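Local coordinates for putative cell invasion protein with MAC/Perforin domain (Bacteroides thetaiotaomicron VPI-5482, PDB 3KK7) that is of unproven function but, as a MACPF-family protein of a gut symbiont, may act on membranes, at residues 373-385 against 449-462. Numbering follows the deposited sequence.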
loop_
_atom_site.group_PDB
_atom_site.type_symbol
_atom_site.label_atom_id
_atom_site.label_comp_id
_atom_site.label_asym_id
_atom_site.label_seq_id
_atom_site.Cartn_x
_atom_site.Cartn_y
_atom_site.Cartn_z
ATOM N N GLU A 373 -8.229 15.540 -8.663
ATOM C CA GLU A 373 -8.292 16.973 -8.971
ATOM C C GLU A 373 -8.421 17.252 -10.482
ATOM O O GLU A 373 -8.451 16.327 -11.288
ATOM C CB GLU A 373 -7.058 17.670 -8.404
ATOM C CG GLU A 373 -7.005 17.719 -6.886
ATOM C CD GLU A 373 -5.669 18.284 -6.327
ATOM O OE1 GLU A 373 -4.951 19.045 -7.031
ATOM O OE2 GLU A 373 -5.330 17.948 -5.163
ATOM N N GLU A 374 -8.530 18.533 -10.847
ATOM C CA GLU A 374 -8.683 18.926 -12.248
ATOM C C GLU A 374 -7.384 18.665 -12.983
ATOM O O GLU A 374 -6.327 19.100 -12.533
ATOM C CB GLU A 374 -9.024 20.423 -12.378
ATOM C CG GLU A 374 -9.213 20.940 -13.846
ATOM C CD GLU A 374 -9.492 22.453 -13.941
ATOM O OE1 GLU A 374 -9.801 23.076 -12.900
ATOM O OE2 GLU A 374 -9.395 23.004 -15.065
ATOM N N PRO A 375 -7.454 17.945 -14.108
ATOM C CA PRO A 375 -6.277 17.832 -14.955
ATOM C C PRO A 375 -6.055 19.058 -15.866
ATOM O O PRO A 375 -6.959 19.850 -16.086
ATOM C CB PRO A 375 -6.555 16.576 -15.771
ATOM C CG PRO A 375 -7.987 16.431 -15.764
ATOM C CD PRO A 375 -8.507 17.005 -14.512
ATOM N N TYR A 376 -4.837 19.186 -16.386
ATOM C CA TYR A 376 -4.451 20.322 -17.204
ATOM C C TYR A 376 -3.093 20.062 -17.819
ATOM O O TYR A 376 -2.295 19.334 -17.256
ATOM C CB TYR A 376 -4.365 21.602 -16.360
ATOM C CG TYR A 376 -3.388 21.544 -15.209
ATOM C CD1 TYR A 376 -2.052 21.899 -15.382
ATOM C CD2 TYR A 376 -3.809 21.159 -13.936
ATOM C CE1 TYR A 376 -1.144 21.859 -14.313
ATOM C CE2 TYR A 376 -2.921 21.108 -12.867
ATOM C CZ TYR A 376 -1.587 21.454 -13.058
ATOM O OH TYR A 376 -0.721 21.407 -11.993
ATOM N N ILE A 377 -2.840 20.667 -18.969
ATOM C CA ILE A 377 -1.550 20.605 -19.613
ATOM C C ILE A 377 -0.823 21.893 -19.285
ATOM O O ILE A 377 -1.390 22.964 -19.449
ATOM C CB ILE A 377 -1.701 20.505 -21.117
ATOM C CG1 ILE A 377 -2.423 19.200 -21.483
ATOM C CG2 ILE A 377 -0.329 20.591 -21.773
ATOM C CD1 ILE A 377 -2.647 19.007 -22.974
ATOM N N GLU A 378 0.412 21.791 -18.801
ATOM C CA GLU A 378 1.248 22.966 -18.581
ATOM C C GLU A 378 2.433 22.886 -19.559
ATOM O O GLU A 378 3.122 21.855 -19.627
ATOM C CB GLU A 378 1.708 23.080 -17.119
ATOM C CG GLU A 378 2.508 21.875 -16.576
ATOM C CD GLU A 378 2.840 21.983 -15.093
ATOM O OE1 GLU A 378 2.998 23.130 -14.618
ATOM O OE2 GLU A 378 2.954 20.926 -14.405
ATOM N N ILE A 379 2.626 23.934 -20.367
ATOM C CA ILE A 379 3.756 24.000 -21.302
ATOM C C ILE A 379 4.870 24.729 -20.557
ATOM O O ILE A 379 4.777 25.940 -20.300
ATOM C CB ILE A 379 3.410 24.756 -22.614
ATOM C CG1 ILE A 379 2.194 24.115 -23.306
ATOM C CG2 ILE A 379 4.624 24.772 -23.547
ATOM C CD1 ILE A 379 1.368 25.070 -24.136
ATOM N N ILE A 380 5.908 23.992 -20.187
ATOM C CA ILE A 380 6.960 24.552 -19.369
ATOM C C ILE A 380 8.306 24.108 -19.906
ATOM O O ILE A 380 8.394 23.622 -21.019
ATOM C CB ILE A 380 6.763 24.157 -17.885
ATOM C CG1 ILE A 380 6.751 22.630 -17.717
ATOM C CG2 ILE A 380 5.466 24.763 -17.355
ATOM C CD1 ILE A 380 7.054 22.150 -16.302
ATOM N N LYS A 381 9.350 24.293 -19.112
ATOM C CA LYS A 381 10.707 24.033 -19.534
ATOM C C LYS A 381 11.237 22.761 -18.888
ATOM O O LYS A 381 11.034 22.550 -17.699
ATOM C CB LYS A 381 11.591 25.227 -19.177
ATOM C CG LYS A 381 11.301 26.442 -20.024
ATOM C CD LYS A 381 12.176 27.645 -19.652
ATOM C CE LYS A 381 11.963 28.788 -20.634
ATOM N NZ LYS A 381 12.182 30.130 -20.043
HETATM N N MSE A 382 11.901 21.923 -19.692
HETATM C CA MSE A 382 12.530 20.680 -19.230
HETATM C C MSE A 382 14.036 20.785 -19.406
HETATM O O MSE A 382 14.524 21.125 -20.483
HETATM C CB MSE A 382 12.007 19.480 -20.019
HETATM C CG MSE A 382 12.488 18.121 -19.541
HETATM SE SE MSE A 382 12.017 16.783 -20.889
HETATM C CE MSE A 382 13.627 15.639 -20.860
ATOM N N TYR A 383 14.756 20.512 -18.324
ATOM C CA TYR A 383 16.202 20.605 -18.310
ATOM C C TYR A 383 16.781 19.550 -19.229
ATOM O O TYR A 383 16.321 18.410 -19.224
ATOM C CB TYR A 383 16.720 20.402 -16.887
ATOM C CG TYR A 383 18.218 20.498 -16.781
ATOM C CD1 TYR A 383 18.864 21.718 -16.950
ATOM C CD2 TYR A 383 18.997 19.371 -16.535
ATOM C CE1 TYR A 383 20.245 21.822 -16.866
ATOM C CE2 TYR A 383 20.384 19.471 -16.446
ATOM C CZ TYR A 383 20.996 20.704 -16.610
ATOM O OH TYR A 383 22.361 20.819 -16.516
ATOM N N ILE A 384 17.769 19.934 -20.029
ATOM C CA ILE A 384 18.406 19.007 -20.967
ATOM C C ILE A 384 19.873 18.848 -20.598
ATOM O O ILE A 384 20.299 17.745 -20.262
ATOM C CB ILE A 384 18.278 19.445 -22.461
ATOM C CG1 ILE A 384 16.811 19.539 -22.880
ATOM C CG2 ILE A 384 19.002 18.442 -23.374
ATOM C CD1 ILE A 384 16.056 18.198 -22.840
ATOM N N ARG A 385 20.641 19.936 -20.650
ATOM C CA ARG A 385 22.059 19.879 -20.291
ATOM C C ARG A 385 22.637 21.254 -20.002
ATOM O O ARG A 385 21.964 22.273 -20.210
ATOM C CB ARG A 385 22.863 19.228 -21.418
ATOM C CG ARG A 385 22.717 19.918 -22.780
ATOM C CD ARG A 385 23.851 19.535 -23.717
ATOM N NE ARG A 385 23.836 20.347 -24.936
ATOM C CZ ARG A 385 23.074 20.104 -26.001
ATOM N NH1 ARG A 385 22.233 19.063 -26.029
ATOM N NH2 ARG A 385 23.152 20.917 -27.052
ATOM N N LEU A 449 -9.126 20.733 -21.923
ATOM C CA LEU A 449 -8.872 21.109 -20.544
ATOM C C LEU A 449 -8.026 22.383 -20.511
ATOM O O LEU A 449 -7.562 22.860 -21.543
ATOM C CB LEU A 449 -8.199 19.960 -19.785
ATOM C CG LEU A 449 -7.160 19.045 -20.448
ATOM C CD1 LEU A 449 -5.974 19.806 -21.080
ATOM C CD2 LEU A 449 -6.677 18.023 -19.400
ATOM N N LYS A 450 -7.868 22.945 -19.318
ATOM C CA LYS A 450 -7.021 24.103 -19.108
ATOM C C LYS A 450 -5.615 23.792 -19.639
ATOM O O LYS A 450 -5.005 22.813 -19.242
ATOM C CB LYS A 450 -6.972 24.442 -17.608
ATOM C CG LYS A 450 -6.239 25.746 -17.216
ATOM C CD LYS A 450 -5.688 25.728 -15.752
ATOM C CE LYS A 450 -6.744 26.006 -14.655
ATOM N NZ LYS A 450 -6.141 25.844 -13.289
ATOM N N ILE A 451 -5.147 24.599 -20.586
ATOM C CA ILE A 451 -3.769 24.567 -21.043
ATOM C C ILE A 451 -3.157 25.896 -20.595
ATOM O O ILE A 451 -3.751 26.974 -20.800
ATOM C CB ILE A 451 -3.661 24.438 -22.583
ATOM C CG1 ILE A 451 -4.423 23.207 -23.064
ATOM C CG2 ILE A 451 -2.199 24.403 -23.026
ATOM C CD1 ILE A 451 -4.393 23.025 -24.550
ATOM N N LYS A 452 -1.994 25.818 -19.957
ATOM C CA LYS A 452 -1.283 27.007 -19.526
ATOM C C LYS A 452 0.180 26.857 -19.882
ATOM O O LYS A 452 0.627 25.766 -20.205
ATOM C CB LYS A 452 -1.465 27.251 -18.033
ATOM C CG LYS A 452 -1.368 26.015 -17.142
ATOM C CD LYS A 452 -0.867 26.378 -15.726
ATOM C CE LYS A 452 -1.678 25.715 -14.598
ATOM N NZ LYS A 452 -0.912 25.655 -13.307
ATOM N N ALA A 453 0.897 27.972 -19.885
ATOM C CA ALA A 453 2.320 27.973 -20.160
ATOM C C ALA A 453 2.982 28.762 -19.055
ATOM O O ALA A 453 2.318 29.559 -18.400
ATOM C CB ALA A 453 2.610 28.594 -21.523
ATOM N N ASP A 454 4.274 28.527 -18.828
ATOM C CA ASP A 454 4.996 29.255 -17.798
ATOM C C ASP A 454 6.484 29.176 -18.028
ATOM O O ASP A 454 7.095 28.175 -17.718
ATOM C CB ASP A 454 4.653 28.719 -16.411
ATOM C CG ASP A 454 5.126 29.640 -15.288
ATOM O OD1 ASP A 454 6.072 30.441 -15.475
ATOM O OD2 ASP A 454 4.527 29.563 -14.200
ATOM N N PRO A 455 7.086 30.267 -18.525
ATOM C CA PRO A 455 8.507 30.230 -18.863
ATOM C C PRO A 455 9.440 30.047 -17.665
ATOM O O PRO A 455 10.572 29.633 -17.854
ATOM C CB PRO A 455 8.745 31.586 -19.539
ATOM C CG PRO A 455 7.716 32.488 -18.973
ATOM C CD PRO A 455 6.538 31.639 -18.581
ATOM N N ASN A 456 8.982 30.337 -16.452
ATOM C CA ASN A 456 9.833 30.183 -15.274
ATOM C C ASN A 456 9.653 28.861 -14.497
ATOM O O ASN A 456 10.335 28.636 -13.491
ATOM C CB ASN A 456 9.658 31.395 -14.351
ATOM C CG ASN A 456 10.085 32.708 -15.013
ATOM O OD1 ASN A 456 10.968 32.724 -15.876
ATOM N ND2 ASN A 456 9.457 33.813 -14.606
ATOM N N LYS A 457 8.765 27.981 -14.958
ATOM C CA LYS A 457 8.597 26.682 -14.304
ATOM C C LYS A 457 9.499 25.653 -14.983
ATOM O O LYS A 457 9.422 25.454 -16.195
ATOM C CB LYS A 457 7.142 26.208 -14.346
ATOM C CG LYS A 457 6.721 25.468 -13.072
ATOM C CD LYS A 457 5.470 24.569 -13.262
ATOM C CE LYS A 457 4.849 24.111 -11.894
ATOM N NZ LYS A 457 3.775 23.044 -11.974
ATOM N N THR A 458 10.361 25.001 -14.210
ATOM C CA THR A 458 11.176 23.915 -14.745
ATOM C C THR A 458 10.678 22.563 -14.232
ATOM O O THR A 458 10.072 22.466 -13.171
ATOM C CB THR A 458 12.664 24.093 -14.383
ATOM O OG1 THR A 458 12.803 24.150 -12.962
ATOM C CG2 THR A 458 13.238 25.362 -15.004
ATOM N N ILE A 459 10.904 21.517 -15.007
ATOM C CA ILE A 459 10.671 20.159 -14.532
ATOM C C ILE A 459 11.870 19.349 -14.985
ATOM O O ILE A 459 12.252 19.391 -16.159
ATOM C CB ILE A 459 9.323 19.589 -15.025
ATOM C CG1 ILE A 459 9.005 18.278 -14.294
ATOM C CG2 ILE A 459 9.311 19.419 -16.533
ATOM C CD1 ILE A 459 7.571 17.783 -14.490
ATOM N N ASN A 460 12.500 18.656 -14.039
ATOM C CA ASN A 460 13.737 17.916 -14.314
ATOM C C ASN A 460 13.629 16.375 -14.083
ATOM O O ASN A 460 13.908 15.873 -12.989
ATOM C CB ASN A 460 14.867 18.519 -13.487
ATOM C CG ASN A 460 16.210 17.915 -13.817
ATOM O OD1 ASN A 460 16.461 17.489 -14.958
ATOM N ND2 ASN A 460 17.091 17.865 -12.817
ATOM N N PRO A 461 13.223 15.625 -15.125
ATOM C CA PRO A 461 13.090 14.165 -15.050
ATOM C C PRO A 461 14.408 13.410 -15.259
ATOM O O PRO A 461 14.514 12.269 -14.809
ATOM C CB PRO A 461 12.128 13.845 -16.198
ATOM C CG PRO A 461 12.433 14.883 -17.222
ATOM C CD PRO A 461 12.821 16.135 -16.455
ATOM N N ILE A 462 15.383 14.035 -15.942
ATOM C CA ILE A 462 16.721 13.436 -16.181
ATOM C C ILE A 462 17.478 13.232 -14.843
ATOM O O ILE A 462 18.149 12.205 -14.667
ATOM C CB ILE A 462 17.589 14.266 -17.231
ATOM C CG1 ILE A 462 16.882 14.326 -18.609
ATOM C CG2 ILE A 462 19.030 13.668 -17.377
ATOM C CD1 ILE A 462 17.585 15.194 -19.687
#
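The backbone N-H of Ile-379 donates to Lys-452 O (2.7 Å), within a parallel ladder joining strand 376-385 to strand 450-454; the 15° angle between axes gives the parallel direction, while bonds such as Lys-452 N to Ile-377 O (3.0 Å) set the register. Here packing is tight: Ile-379 CD1 meets Ile-451 CG2 at 3.8 Å, and Leu-449 CD1 touches Ile-377 CG1 at 3.6 Å, these last two side chains crossing at about a right angle. At a type I turn, Asp-454 to Lys-457, the chain rounds a corner, and a second, more steeply inclined parallel leg, 457-459, pairs with the same strand through Lys-381 N to Lys-457 O and Ile-459 N to Lys-381 O. On the face of Glu-378, Lys-457 NZ meets the syn lone pair of OE1 (2.8 Å), while Lys-407 salt-bridges OE2. The looser side lies at the turn and beyond, where Asn-456 and Thr-458 are solvent-exposed and the Tyr-383 N to Ile-459 O bond is weak (3.5 Å). Lys-381, extended with CG beside its backbone N (chi1 -70°), spans the corner and sets NZ 2.8 Å from Pro-455 O, tilted 26° from the carbonyl plane. A leucine in its place would probably leave that carbonyl without its ammonium partner and the turn less firmly tied. Strand 392-401 pairs antiparallel with the other edge of 376-385, and strand 22-25 with 450-454, making this parallel pair internal to a mixed sheet.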